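Local structure of galactose mutarotase related enzyme (Lactobacillus casei, 3Q1N) at residues Tyr115-Asp119 with Gly120-Val124; Phe173-Gly176 with Pro177-Phe180; Pro189-Gly193 with Asn194-Leu198; Thr277-Ser280 with Ala281-Lys285. The protein probably binds carbohydrates and may act as an isomerase of the galactose mutarotase (aldose 1-epimerase) type. All coordinates share one frame; numbering follows the deposited sequence.

Contact 1: residues Tyr115-Asp119 with Gly120-Val124; sequences YMLTD and GGLSV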
ATOM      1  N   TYR A 115     -10.127  -7.206  -8.628  1.00 15.23           N
ATOM      2  CA  TYR A 115     -10.732  -7.195  -7.299  1.00 14.72           C
ATOM      3  C   TYR A 115     -11.819  -8.245  -7.280  1.00 14.92           C
ATOM      4  O   TYR A 115     -12.601  -8.313  -8.213  1.00 15.35           O
ATOM      5  CB  TYR A 115     -11.347  -5.850  -6.984  1.00 14.63           C
ATOM      6  CG  TYR A 115     -10.364  -4.706  -6.890  1.00 15.07           C
ATOM      7  CD1 TYR A 115      -9.698  -4.450  -5.702  1.00 14.40           C
ATOM      8  CD2 TYR A 115     -10.116  -3.893  -7.984  1.00 15.05           C
ATOM      9  CE1 TYR A 115      -8.824  -3.386  -5.586  1.00 16.20           C
ATOM     10  CE2 TYR A 115      -9.201  -2.835  -7.881  1.00 15.52           C
ATOM     11  CZ  TYR A 115      -8.567  -2.608  -6.680  1.00 15.88           C
ATOM     12  OH  TYR A 115      -7.650  -1.587  -6.532  1.00 17.87           O
HETATM   13  N   MSE A 116     -11.907  -9.022  -6.204  1.00 15.39           N
HETATM   14  CA  MSE A 116     -13.004  -9.955  -6.057  0.67 15.70           C
HETATM   15  C   MSE A 116     -13.411 -10.073  -4.587  1.00 15.87           C
HETATM   16  O   MSE A 116     -12.554 -10.263  -3.708  1.00 16.35           O
HETATM   17  CB  MSE A 116     -12.599 -11.328  -6.615  0.67 16.06           C
HETATM   18  CG  MSE A 116     -13.753 -12.302  -6.654  0.67 14.71           C
HETATM   19 SE   MSE A 116     -13.229 -14.074  -7.220  0.50 14.34          SE
HETATM   20  CE  MSE A 116     -11.307 -14.015  -7.300  0.67 18.45           C
ATOM     21  N   LEU A 117     -14.716  -9.931  -4.338  1.00 16.35           N
ATOM     22  CA  LEU A 117     -15.279 -10.154  -3.012  1.00 15.71           C
ATOM     23  C   LEU A 117     -15.655 -11.626  -2.862  1.00 16.58           C
ATOM     24  O   LEU A 117     -16.171 -12.262  -3.807  1.00 16.80           O
ATOM     25  CB  LEU A 117     -16.513  -9.300  -2.760  1.00 15.98           C
ATOM     26  CG  LEU A 117     -16.245  -7.818  -2.565  1.00 15.90           C
ATOM     27  CD1 LEU A 117     -17.563  -7.009  -2.695  1.00 18.16           C
ATOM     28  CD2 LEU A 117     -15.401  -7.568  -1.221  1.00 14.85           C
ATOM     29  N   THR A 118     -15.340 -12.155  -1.690  1.00 16.17           N
ATOM     30  CA  THR A 118     -15.614 -13.540  -1.290  1.00 17.43           C
ATOM     31  C   THR A 118     -16.244 -13.525   0.082  1.00 17.46           C
ATOM     32  O   THR A 118     -16.399 -12.467   0.710  1.00 16.77           O
ATOM     33  CB  THR A 118     -14.283 -14.369  -1.181  1.00 17.47           C
ATOM     34  OG1 THR A 118     -13.512 -13.879  -0.069  1.00 19.61           O
ATOM     35  CG2 THR A 118     -13.484 -14.305  -2.504  1.00 20.45           C
ATOM     36  N   ASP A 119     -16.597 -14.692   0.623  1.00 17.65           N
ATOM     37  CA  ASP A 119     -17.080 -14.721   2.008  1.00 19.12           C
ATOM     38  C   ASP A 119     -16.080 -14.152   3.022  1.00 18.94           C
ATOM     39  O   ASP A 119     -16.442 -13.675   4.085  1.00 20.82           O
ATOM     40  CB  ASP A 119     -17.398 -16.155   2.437  1.00 19.63           C
ATOM     41  CG  ASP A 119     -18.717 -16.639   1.913  1.00 22.27           C
ATOM     42  OD1 ASP A 119     -19.499 -15.818   1.402  1.00 21.51           O
ATOM     43  OD2 ASP A 119     -18.961 -17.877   2.026  1.00 22.63           O
ATOM     44  N   GLY A 120     -14.796 -14.267   2.720  1.00 18.30           N
ATOM     45  CA  GLY A 120     -13.754 -13.845   3.639  1.00 18.25           C
ATOM     46  C   GLY A 120     -13.460 -12.358   3.616  1.00 17.59           C
ATOM     47  O   GLY A 120     -12.919 -11.828   4.596  1.00 17.63           O
ATOM     48  N   GLY A 121     -13.774 -11.709   2.495  1.00 17.00           N
ATOM     49  CA  GLY A 121     -13.404 -10.319   2.267  1.00 17.11           C
ATOM     50  C   GLY A 121     -13.037 -10.021   0.829  1.00 16.50           C
ATOM     51  O   GLY A 121     -13.700 -10.507  -0.108  1.00 16.49           O
ATOM     52  N   LEU A 122     -11.964  -9.230   0.643  1.00 15.78           N
ATOM     53  CA  LEU A 122     -11.631  -8.701  -0.677  1.00 15.55           C
ATOM     54  C   LEU A 122     -10.302  -9.274  -1.107  1.00 16.14           C
ATOM     55  O   LEU A 122      -9.310  -9.105  -0.383  1.00 16.55           O
ATOM     56  CB  LEU A 122     -11.481  -7.183  -0.619  1.00 15.55           C
ATOM     57  CG  LEU A 122     -11.088  -6.482  -1.917  1.00 15.14           C
ATOM     58  CD1 LEU A 122     -12.250  -6.543  -2.944  1.00 16.31           C
ATOM     59  CD2 LEU A 122     -10.614  -5.050  -1.615  1.00 16.08           C
ATOM     60  N   SER A 123     -10.273  -9.976  -2.230  1.00 16.13           N
ATOM     61  CA  SER A 123      -9.016 -10.479  -2.820  0.50 15.90           C
ATOM     62  C   SER A 123      -8.581  -9.448  -3.885  1.00 16.40           C
ATOM     63  O   SER A 123      -9.436  -8.861  -4.551  1.00 16.36           O
ATOM     64  CB  SER A 123      -9.273 -11.851  -3.449  0.50 16.31           C
ATOM     65  OG  SER A 123      -9.690 -12.824  -2.484  0.50 15.13           O
ATOM     66  N   VAL A 124      -7.289  -9.201  -4.008  1.00 15.33           N
ATOM     67  CA  VAL A 124      -6.759  -8.281  -4.996  1.00 15.60           C
ATOM     68  C   VAL A 124      -5.558  -8.999  -5.626  1.00 15.50           C
ATOM     69  O   VAL A 124      -4.684  -9.492  -4.902  1.00 16.19           O
ATOM     70  CB  VAL A 124      -6.286  -6.955  -4.386  1.00 15.37           C
ATOM     71  CG1 VAL A 124      -5.995  -5.941  -5.486  1.00 16.40           C
ATOM     72  CG2 VAL A 124      -7.325  -6.369  -3.377  1.00 15.96           C
TER
HETATM   73  O   HOH W   1     -11.037 -12.934  -0.212  1.00 32.43           O

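Contact 2: residues Phe173-Gly176 with Pro177-Phe180; sequences FGIG and PVPF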
ATOM      1  N   PHE A 173      12.539  -0.355   8.961  1.00 15.75           N
ATOM      2  CA  PHE A 173      13.520   0.450   8.254  1.00 15.17           C
ATOM      3  C   PHE A 173      13.656   1.808   8.929  1.00 16.33           C
ATOM      4  O   PHE A 173      12.674   2.492   9.173  1.00 17.92           O
ATOM      5  CB  PHE A 173      13.150   0.633   6.796  1.00 15.14           C
ATOM      6  CG  PHE A 173      13.334  -0.587   5.992  1.00 14.97           C
ATOM      7  CD1 PHE A 173      14.605  -0.888   5.482  1.00 14.92           C
ATOM      8  CD2 PHE A 173      12.327  -1.482   5.796  1.00 14.73           C
ATOM      9  CE1 PHE A 173      14.825  -2.022   4.731  1.00 16.10           C
ATOM     10  CE2 PHE A 173      12.549  -2.645   5.085  1.00 15.91           C
ATOM     11  CZ  PHE A 173      13.798  -2.905   4.544  1.00 15.50           C
ATOM     12  N   GLY A 174      14.864   2.195   9.264  1.00 15.72           N
ATOM     13  CA  GLY A 174      15.067   3.513   9.818  1.00 17.14           C
ATOM     14  C   GLY A 174      14.656   4.632   8.860  1.00 16.53           C
ATOM     15  O   GLY A 174      14.862   4.545   7.661  1.00 15.93           O
ATOM     16  N   ILE A 175      14.058   5.678   9.433  1.00 16.70           N
ATOM     17  CA  ILE A 175      13.554   6.839   8.677  1.00 17.12           C
ATOM     18  C   ILE A 175      14.385   8.101   8.965  1.00 17.64           C
ATOM     19  O   ILE A 175      14.749   8.381  10.115  1.00 18.23           O
ATOM     20  CB  ILE A 175      12.089   7.133   9.051  1.00 17.51           C
ATOM     21  CG1 ILE A 175      11.232   5.886   8.793  1.00 16.59           C
ATOM     22  CG2 ILE A 175      11.574   8.370   8.284  1.00 16.94           C
ATOM     23  CD1 ILE A 175      11.278   5.316   7.391  1.00 18.33           C
ATOM     24  N   GLY A 176      14.682   8.859   7.911  1.00 18.13           N
ATOM     25  CA  GLY A 176      15.344  10.148   8.045  1.00 18.88           C
ATOM     26  C   GLY A 176      15.809  10.689   6.700  1.00 20.14           C
ATOM     27  O   GLY A 176      16.483   9.963   5.940  1.00 21.13           O
ATOM     28  N   PRO A 177      15.400  11.920   6.336  1.00 19.12           N
ATOM     29  CA  PRO A 177      14.323  12.747   6.867  1.00 18.71           C
ATOM     30  C   PRO A 177      12.986  12.177   6.448  1.00 18.68           C
ATOM     31  O   PRO A 177      12.862  11.685   5.332  1.00 17.83           O
ATOM     32  CB  PRO A 177      14.502  14.074   6.122  1.00 19.46           C
ATOM     33  CG  PRO A 177      15.070  13.680   4.851  1.00 19.06           C
ATOM     34  CD  PRO A 177      15.860  12.432   5.048  1.00 19.58           C
ATOM     35  N   VAL A 178      12.007  12.200   7.342  1.00 18.47           N
ATOM     36  CA  VAL A 178      10.709  11.639   7.021  0.50 18.89           C
ATOM     37  C   VAL A 178      10.196  12.283   5.715  1.00 18.76           C
ATOM     38  O   VAL A 178      10.342  13.502   5.523  1.00 20.45           O
ATOM     39  CB  VAL A 178       9.715  11.789   8.218  0.50 19.10           C
ATOM     40  CG1 VAL A 178       9.475  13.271   8.573  0.50 19.28           C
ATOM     41  CG2 VAL A 178       8.420  11.066   7.935  0.50 19.15           C
ATOM     42  N   PRO A 179       9.634  11.461   4.793  1.00 18.20           N
ATOM     43  CA  PRO A 179       9.373  10.011   4.795  1.00 17.76           C
ATOM     44  C   PRO A 179      10.421   9.150   4.045  1.00 16.03           C
ATOM     45  O   PRO A 179      10.125   8.053   3.602  1.00 15.49           O
ATOM     46  CB  PRO A 179       8.017   9.930   4.071  1.00 18.05           C
ATOM     47  CG  PRO A 179       8.159  11.033   2.987  1.00 18.55           C
ATOM     48  CD  PRO A 179       9.122  12.072   3.555  1.00 19.92           C
ATOM     49  N   PHE A 180      11.636   9.650   3.898  1.00 15.72           N
ATOM     50  CA  PHE A 180      12.731   8.873   3.304  1.00 14.77           C
ATOM     51  C   PHE A 180      13.320   7.916   4.344  1.00 14.50           C
ATOM     52  O   PHE A 180      13.257   8.159   5.523  1.00 14.84           O
ATOM     53  CB  PHE A 180      13.876   9.755   2.811  1.00 14.66           C
ATOM     54  CG  PHE A 180      13.507  10.699   1.673  1.00 14.71           C
ATOM     55  CD1 PHE A 180      13.037  11.967   1.906  1.00 15.82           C
ATOM     56  CD2 PHE A 180      13.654  10.284   0.367  1.00 16.40           C
ATOM     57  CE1 PHE A 180      12.726  12.810   0.844  1.00 17.56           C
ATOM     58  CE2 PHE A 180      13.387  11.118  -0.698  1.00 17.36           C
ATOM     59  CZ  PHE A 180      12.905  12.390  -0.464  1.00 17.85           C
TER

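Contact 3: residues Pro189-Gly193 with Asn194-Leu198; sequences PGAEG and NRLPL. With EDO (1,2-ethanediol), chain Q.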
ATOM      1  N   PRO A 189       9.852   0.906  18.637  1.00 30.08           N
ATOM      2  CA  PRO A 189       9.367   1.305  19.967  1.00 29.87           C
ATOM      3  C   PRO A 189       8.096   0.546  20.340  1.00 29.58           C
ATOM      4  O   PRO A 189       7.092   0.607  19.616  1.00 28.58           O
ATOM      5  CB  PRO A 189       9.102   2.811  19.819  1.00 30.64           C
ATOM      6  CG  PRO A 189      10.082   3.276  18.723  1.00 30.00           C
ATOM      7  CD  PRO A 189      10.258   2.077  17.804  1.00 30.43           C
ATOM      8  N   GLY A 190       8.195  -0.238  21.419  1.00 28.93           N
ATOM      9  CA  GLY A 190       7.047  -0.895  22.009  1.00 28.21           C
ATOM     10  C   GLY A 190       6.714  -2.303  21.528  1.00 27.34           C
ATOM     11  O   GLY A 190       5.764  -2.872  22.012  1.00 25.52           O
ATOM     12  N   ALA A 191       7.489  -2.872  20.608  1.00 27.26           N
ATOM     13  CA  ALA A 191       7.165  -4.199  20.064  1.00 27.21           C
ATOM     14  C   ALA A 191       7.276  -5.269  21.164  1.00 28.03           C
ATOM     15  O   ALA A 191       8.182  -5.224  21.989  1.00 28.55           O
ATOM     16  CB  ALA A 191       8.069  -4.550  18.859  1.00 27.49           C
ATOM     17  N   GLU A 192       6.339  -6.205  21.173  1.00 27.75           N
ATOM     18  CA  GLU A 192       6.346  -7.324  22.114  1.00 29.08           C
ATOM     19  C   GLU A 192       6.062  -8.604  21.369  1.00 27.27           C
ATOM     20  O   GLU A 192       4.889  -8.953  21.132  1.00 26.69           O
ATOM     21  CB  GLU A 192       5.258  -7.175  23.151  1.00 29.93           C
ATOM     22  CG  GLU A 192       5.305  -5.916  23.960  1.00 35.37           C
ATOM     23  CD  GLU A 192       4.045  -5.772  24.781  1.00 41.53           C
ATOM     24  OE1 GLU A 192       3.707  -6.750  25.509  1.00 46.01           O
ATOM     25  OE2 GLU A 192       3.372  -4.710  24.689  1.00 46.57           O
ATOM     26  N   GLY A 193       7.125  -9.324  21.053  1.00 26.21           N
ATOM     27  CA  GLY A 193       7.001 -10.533  20.272  1.00 24.95           C
ATOM     28  C   GLY A 193       6.317 -10.197  18.956  1.00 23.30           C
ATOM     29  O   GLY A 193       6.745  -9.285  18.237  1.00 22.77           O
ATOM     30  N   ASN A 194       5.231 -10.895  18.654  1.00 22.62           N
ATOM     31  CA  ASN A 194       4.556 -10.670  17.387  1.00 21.81           C
ATOM     32  C   ASN A 194       3.450  -9.612  17.433  1.00 21.43           C
ATOM     33  O   ASN A 194       2.691  -9.500  16.499  1.00 19.93           O
ATOM     34  CB  ASN A 194       3.993 -11.961  16.825  1.00 22.28           C
ATOM     35  CG  ASN A 194       2.820 -12.462  17.582  1.00 22.89           C
ATOM     36  OD1 ASN A 194       2.686 -12.230  18.769  1.00 26.03           O
ATOM     37  ND2 ASN A 194       1.919 -13.166  16.888  1.00 25.31           N
ATOM     38  N   ARG A 195       3.436  -8.808  18.477  1.00 21.33           N
ATOM     39  CA  ARG A 195       2.393  -7.818  18.691  0.50 21.76           C
ATOM     40  C   ARG A 195       3.035  -6.428  18.760  1.00 21.26           C
ATOM     41  O   ARG A 195       4.024  -6.216  19.518  1.00 22.01           O
ATOM     42  CB  ARG A 195       1.664  -8.163  19.990  0.50 22.61           C
ATOM     43  CG  ARG A 195       0.390  -7.407  20.245  0.50 24.73           C
ATOM     44  CD  ARG A 195      -0.249  -7.915  21.544  0.50 28.03           C
ATOM     45  NE  ARG A 195      -0.767  -9.261  21.372  0.50 29.85           N
ATOM     46  CZ  ARG A 195      -2.004  -9.532  20.974  0.50 31.82           C
ATOM     47  NH1 ARG A 195      -2.862  -8.542  20.721  0.50 32.51           N
ATOM     48  NH2 ARG A 195      -2.384 -10.790  20.839  0.50 32.73           N
ATOM     49  N   LEU A 196       2.515  -5.498  17.962  1.00 19.90           N
ATOM     50  CA  LEU A 196       3.000  -4.108  17.952  1.00 19.51           C
ATOM     51  C   LEU A 196       1.857  -3.168  18.332  1.00 18.41           C
ATOM     52  O   LEU A 196       0.911  -3.014  17.569  1.00 17.67           O
ATOM     53  CB  LEU A 196       3.542  -3.724  16.593  1.00 18.70           C
ATOM     54  CG  LEU A 196       4.098  -2.310  16.439  1.00 19.62           C
ATOM     55  CD1 LEU A 196       5.276  -2.052  17.411  1.00 22.26           C
ATOM     56  CD2 LEU A 196       4.480  -2.047  14.971  1.00 19.48           C
ATOM     57  N   PRO A 197       1.919  -2.552  19.522  1.00 19.10           N
ATOM     58  CA  PRO A 197       0.895  -1.569  19.861  1.00 18.83           C
ATOM     59  C   PRO A 197       0.998  -0.379  18.921  1.00 19.21           C
ATOM     60  O   PRO A 197       2.113   0.085  18.626  1.00 19.53           O
ATOM     61  CB  PRO A 197       1.245  -1.180  21.302  1.00 20.39           C
ATOM     62  CG  PRO A 197       2.070  -2.364  21.840  1.00 21.55           C
ATOM     63  CD  PRO A 197       2.857  -2.782  20.632  1.00 19.79           C
ATOM     64  N   LEU A 198      -0.137   0.091  18.413  1.00 18.58           N
ATOM     65  CA  LEU A 198      -0.167   1.175  17.433  1.00 18.45           C
ATOM     66  C   LEU A 198      -0.636   2.461  18.128  1.00 19.18           C
ATOM     67  O   LEU A 198      -1.823   2.634  18.435  1.00 20.29           O
ATOM     68  CB  LEU A 198      -1.088   0.799  16.263  1.00 17.86           C
ATOM     69  CG  LEU A 198      -0.692  -0.494  15.540  1.00 18.23           C
ATOM     70  CD1 LEU A 198      -1.657  -0.784  14.386  1.00 17.86           C
ATOM     71  CD2 LEU A 198       0.754  -0.436  15.007  1.00 16.22           C
TER
HETATM   72  C1  EDO Q 309      11.360  -1.573  22.032  1.00 57.77           C
HETATM   73  O1  EDO Q 309      10.102  -2.097  22.488  1.00 56.93           O
HETATM   74  C2  EDO Q 309      12.113  -2.629  21.234  1.00 57.72           C
HETATM   75  O2  EDO Q 309      11.499  -2.791  19.951  1.00 58.03           O
HETATM   76  O   HOH W   2       4.422   0.577  20.156  1.00 23.55           O

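Contact 4: residues Thr277-Ser280 with Ala281-Lys285; sequences TTLS and AGANK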
ATOM      1  N   THR A 277      12.265  -4.379  -8.260  1.00 12.97           N
ATOM      2  CA  THR A 277      12.291  -5.560  -9.095  1.00 13.28           C
ATOM      3  C   THR A 277      12.578  -5.131 -10.539  1.00 12.86           C
ATOM      4  O   THR A 277      11.920  -4.233 -11.036  1.00 13.18           O
ATOM      5  CB  THR A 277      10.939  -6.261  -9.080  1.00 13.91           C
ATOM      6  OG1 THR A 277      10.575  -6.601  -7.738  1.00 15.17           O
ATOM      7  CG2 THR A 277      10.975  -7.590  -9.937  1.00 14.92           C
ATOM      8  N   THR A 278      13.550  -5.781 -11.183  1.00 13.14           N
ATOM      9  CA  THR A 278      13.845  -5.543 -12.600  1.00 13.70           C
ATOM     10  C   THR A 278      13.286  -6.666 -13.470  1.00 13.82           C
ATOM     11  O   THR A 278      13.671  -7.816 -13.343  1.00 14.44           O
ATOM     12  CB  THR A 278      15.346  -5.340 -12.897  1.00 14.36           C
ATOM     13  OG1 THR A 278      15.838  -4.224 -12.120  1.00 14.36           O
ATOM     14  CG2 THR A 278      15.579  -5.050 -14.427  1.00 14.09           C
ATOM     15  N   LEU A 279      12.361  -6.320 -14.324  1.00 13.25           N
ATOM     16  CA  LEU A 279      11.799  -7.285 -15.270  1.00 13.22           C
ATOM     17  C   LEU A 279      12.502  -7.261 -16.601  1.00 13.33           C
ATOM     18  O   LEU A 279      12.729  -6.211 -17.199  1.00 12.98           O
ATOM     19  CB  LEU A 279      10.313  -6.987 -15.464  1.00 13.12           C
ATOM     20  CG  LEU A 279       9.366  -7.365 -14.311  1.00 13.96           C
ATOM     21  CD1 LEU A 279       7.943  -6.772 -14.580  1.00 13.90           C
ATOM     22  CD2 LEU A 279       9.328  -8.857 -14.066  1.00 15.51           C
ATOM     23  N   SER A 280      12.873  -8.443 -17.087  1.00 13.81           N
ATOM     24  CA  SER A 280      13.282  -8.626 -18.462  1.00 14.42           C
ATOM     25  C   SER A 280      12.192  -8.216 -19.465  1.00 14.62           C
ATOM     26  O   SER A 280      10.995  -8.093 -19.104  1.00 14.18           O
ATOM     27  CB  SER A 280      13.700 -10.094 -18.682  1.00 13.86           C
ATOM     28  OG  SER A 280      14.815 -10.437 -17.865  1.00 16.34           O
ATOM     29  N   ALA A 281      12.605  -7.913 -20.703  1.00 14.04           N
ATOM     30  CA  ALA A 281      11.632  -7.558 -21.732  1.00 14.54           C
ATOM     31  C   ALA A 281      10.524  -8.599 -21.832  1.00 14.69           C
ATOM     32  O   ALA A 281      10.815  -9.798 -21.958  1.00 15.28           O
ATOM     33  CB  ALA A 281      12.285  -7.399 -23.082  1.00 14.07           C
ATOM     34  N   GLY A 282       9.273  -8.145 -21.767  1.00 14.18           N
ATOM     35  CA  GLY A 282       8.108  -8.993 -21.859  1.00 14.52           C
ATOM     36  C   GLY A 282       7.765  -9.818 -20.636  1.00 14.93           C
ATOM     37  O   GLY A 282       6.754 -10.537 -20.652  1.00 16.30           O
ATOM     38  N   ALA A 283       8.573  -9.746 -19.572  1.00 14.17           N
ATOM     39  CA  ALA A 283       8.286 -10.522 -18.373  1.00 13.88           C
ATOM     40  C   ALA A 283       7.216  -9.834 -17.523  1.00 14.05           C
ATOM     41  O   ALA A 283       6.925  -8.665 -17.669  1.00 14.48           O
ATOM     42  CB  ALA A 283       9.559 -10.755 -17.536  1.00 14.01           C
ATOM     43  N   ASN A 284       6.617 -10.621 -16.637  1.00 14.19           N
ATOM     44  CA  ASN A 284       5.625 -10.092 -15.707  1.00 14.32           C
ATOM     45  C   ASN A 284       5.917 -10.538 -14.283  1.00 14.31           C
ATOM     46  O   ASN A 284       6.574 -11.569 -14.039  1.00 13.82           O
ATOM     47  CB  ASN A 284       4.197 -10.444 -16.126  1.00 14.81           C
ATOM     48  CG  ASN A 284       3.860 -11.906 -15.875  1.00 18.20           C
ATOM     49  OD1 ASN A 284       3.508 -12.295 -14.753  1.00 17.97           O
ATOM     50  ND2 ASN A 284       4.021 -12.761 -16.934  1.00 20.01           N
ATOM     51  N   LYS A 285       5.420  -9.754 -13.342  1.00 13.97           N
ATOM     52  CA  LYS A 285       5.400 -10.150 -11.922  1.00 13.77           C
ATOM     53  C   LYS A 285       3.965 -10.151 -11.476  1.00 14.40           C
ATOM     54  O   LYS A 285       3.268  -9.164 -11.679  1.00 13.87           O
ATOM     55  CB  LYS A 285       6.143  -9.126 -11.062  1.00 14.48           C
ATOM     56  CG  LYS A 285       6.255  -9.491  -9.582  1.00 17.98           C
ATOM     57  CD  LYS A 285       7.131 -10.702  -9.386  1.00 22.92           C
ATOM     58  CE  LYS A 285       7.016 -11.282  -7.989  1.00 26.32           C
ATOM     59  NZ  LYS A 285       8.141 -12.292  -7.889  1.00 27.95           N
TER

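Contact 1: residues Tyr115-Asp119 with Gly120-Val124
Tyr115 and Val124 lie side by side and point the same way from adjacent strands. The ring carbon CE1 of Tyr115 is 3.8 Å from CG1 of Val124, and both methyls of the valine lie near CD1 and CE1 of the ring, CG1 approaching obliquely. On the same face of the sheet, CD2 of Leu117 comes within 3.7 Å of CD1 of Leu122. Leu122 has CG anti to its backbone N (chi1 178°), and CD1 thereby reaches both Leu117 and, more loosely, CB of Tyr115. The two strands form an antiparallel beta hairpin, 109-118 with 121-130, inside the large sheet of the mutarotase beta-sandwich. Met116 and Ser123 form a hydrogen-bonded pair. Met116 N gives a bond of 3.0 Å to Ser123 O, and Ser123 N returns one of 2.7 Å to Met116 O. Nearer the turn, the bond from Thr118 N to Gly121 O, 2.8 Å, is almost straight (166°). Gly121 has backbone angles at which a CB would press on the carbonyl O of Gly120. On the face of Met116, a water joins Thr118 OG1 (2.7 Å) to Ser123 OG (2.6 Å). The apolar face packs on strands 2-6, 10-15 and 20-26, where Ile5 and Ile14 touch Tyr115 and Leu21 touches Leu122. Tyr115 OH is hydrogen-bonded to Ala19 O. With an alanine here instead of Tyr115, the Val124 methyls would probably lose their ring partner and Ala19 O this hydroxyl. At the turn, Lys9 NZ binds Asp119 O and Asn7 ND2 binds Thr118 O.

Contact 2: residues Phe173-Gly176 with Pro177-Phe180
Ile175 has CG2 anti to its backbone N and CG1 anti to its carbonyl carbon (chi1 -57°), and this turns CG2 into the bend made by Val178 and Phe180. CG2 of Ile175 lies 3.6 Å from CA of Val178 and 3.9 Å from its CB. The same methyl sits close to the carbonyl of Phe180, with CG2 of Ile175 3.2 Å from Phe180 O. Phe180 O also accepts the hydrogen bond that closes the loop, from Gly176 N at 2.9 Å. A weaker CA-H...O contact runs from Ile175 CA to Phe180 O at 3.4 Å. Pro177 to Phe180 form a type VIa beta turn, with a cis peptide bond before Pro179. A second cis peptide bond, before Pro177, leads into it. Within the turn, Phe180 N binds Pro177 O at 2.8 Å, and Pro177 O also lies at the edge of the Phe180 ring, in its plane. The loop leaves the end of strand 171-175 and leads into strand 181-182. Gly174 makes backbone hydrogen bonds to Asn182 and Asp184, which tie strand 171-175 to the returning chain. Phe173 stacks edge-to-face with Tyr238 of strand 238-242, and Phe180 touches the loop residues Lys55 and Asn57.

Contact 3: residues Pro189-Gly193 with Asn194-Leu198
Glu192 and Arg195 close a type II' beta turn whose second residue, Gly193, has positive phi (57°). A CB on Gly193 would clash with Asn194 N. Glu192 N reaches Arg195 O at 2.8 Å, nearly straight and in line with its C=O. The return bond, from Arg195 N to Glu192 O at 3.0 Å, comes in from above the carbonyl plane. Behind the turn, the ring of Pro197 packs on the backbone of Gly190, with CD of Pro197 3.2 Å from Gly190 O. CG of Pro197 also meets OE2 of Glu192 at 3.9 Å, the two side chains crossing at about a right angle. Exchange of Pro197 for an alanine would probably open a gap beside Gly190 O and remove the ring carbon near Glu192 OE2. Leu196 has CG anti to its backbone N (chi1 -179°), and its CD1 lies 4.0 Å from CB of Ala191. A water donates to both Pro189 O and Pro197 O. Gly190 N is hydrogen-bonded to O1 of a 1,2-ethanediol, probably from the crystallisation liquor. Strand 195-197 is an edge strand of its sheet and pairs with strand 160-164, where Asn194 ND2 binds Val163 O. Leu196 and Pro189 also pack on Leu202 of helix 200-203.

Contact 4: residues Thr277-Ser280 with Ala281-Lys285
Ser280 to Ala283 form a type II beta turn, closed by a hydrogen bond of 3.0 Å from Ala283 N to Ser280 O. The turn joins strand 277-279 to strand 284-293, carrying the chain from one sheet of the mutarotase fold into another. Gly282 takes the third position of the turn with positive phi (76°). Leu279 is the buried side chain here and fills the inside of the bend. Its CG stands anti to the carbonyl carbon (chi1 -74°), and the two methyls then reach across to the chain beyond the turn. CD2 of Leu279 packs on CB of Ala283 at 4.0 Å. The same CD2 lies 3.8 Å from the carbonyl carbon of Asn284, over the peptide that leads to Lys285. The near side of Lys285 adds only a loose contact, its CB 4.4 Å from Leu279 CD2, and the amine end of the side chain leads away. Ala283 also turns its CB inward, 3.4 Å from Ser280 O. Two strands flank the bend. Leu279 touches Phe138 of strand 136-147 and Val128 of strand 121-130. Asn130 ND2 is hydrogen-bonded to Leu279 O and more weakly to Ser280 O, and Asn284 OD1 is bound by Gln286 NE2. The other methyl of Leu279, CD1, rests 3.8 Å from Ala283 O.

Contact 1 is the buried one. Contacts 2, 3 and 4 are surface turns, each with a single buried residue among those that touch. Contacts 1, 3 and 4 reach the same large sheet: contact 1 joins strands 109-118 and 121-130, contact 4 lies on 284-293, next to 121-130, and contact 3 on the edge strand 195-197. The centres of contacts 1 and 4 are still about 27 Å apart. Contact 2 belongs to the small two-stranded sheet and lies across the chain's centre from contact 1. Their chemistry follows their place. Paired strands and apolar packing dominate contact 1, cis prolines shape contact 2, and contacts 3 and 4 depend on glycine-containing turns, II' and II respectively.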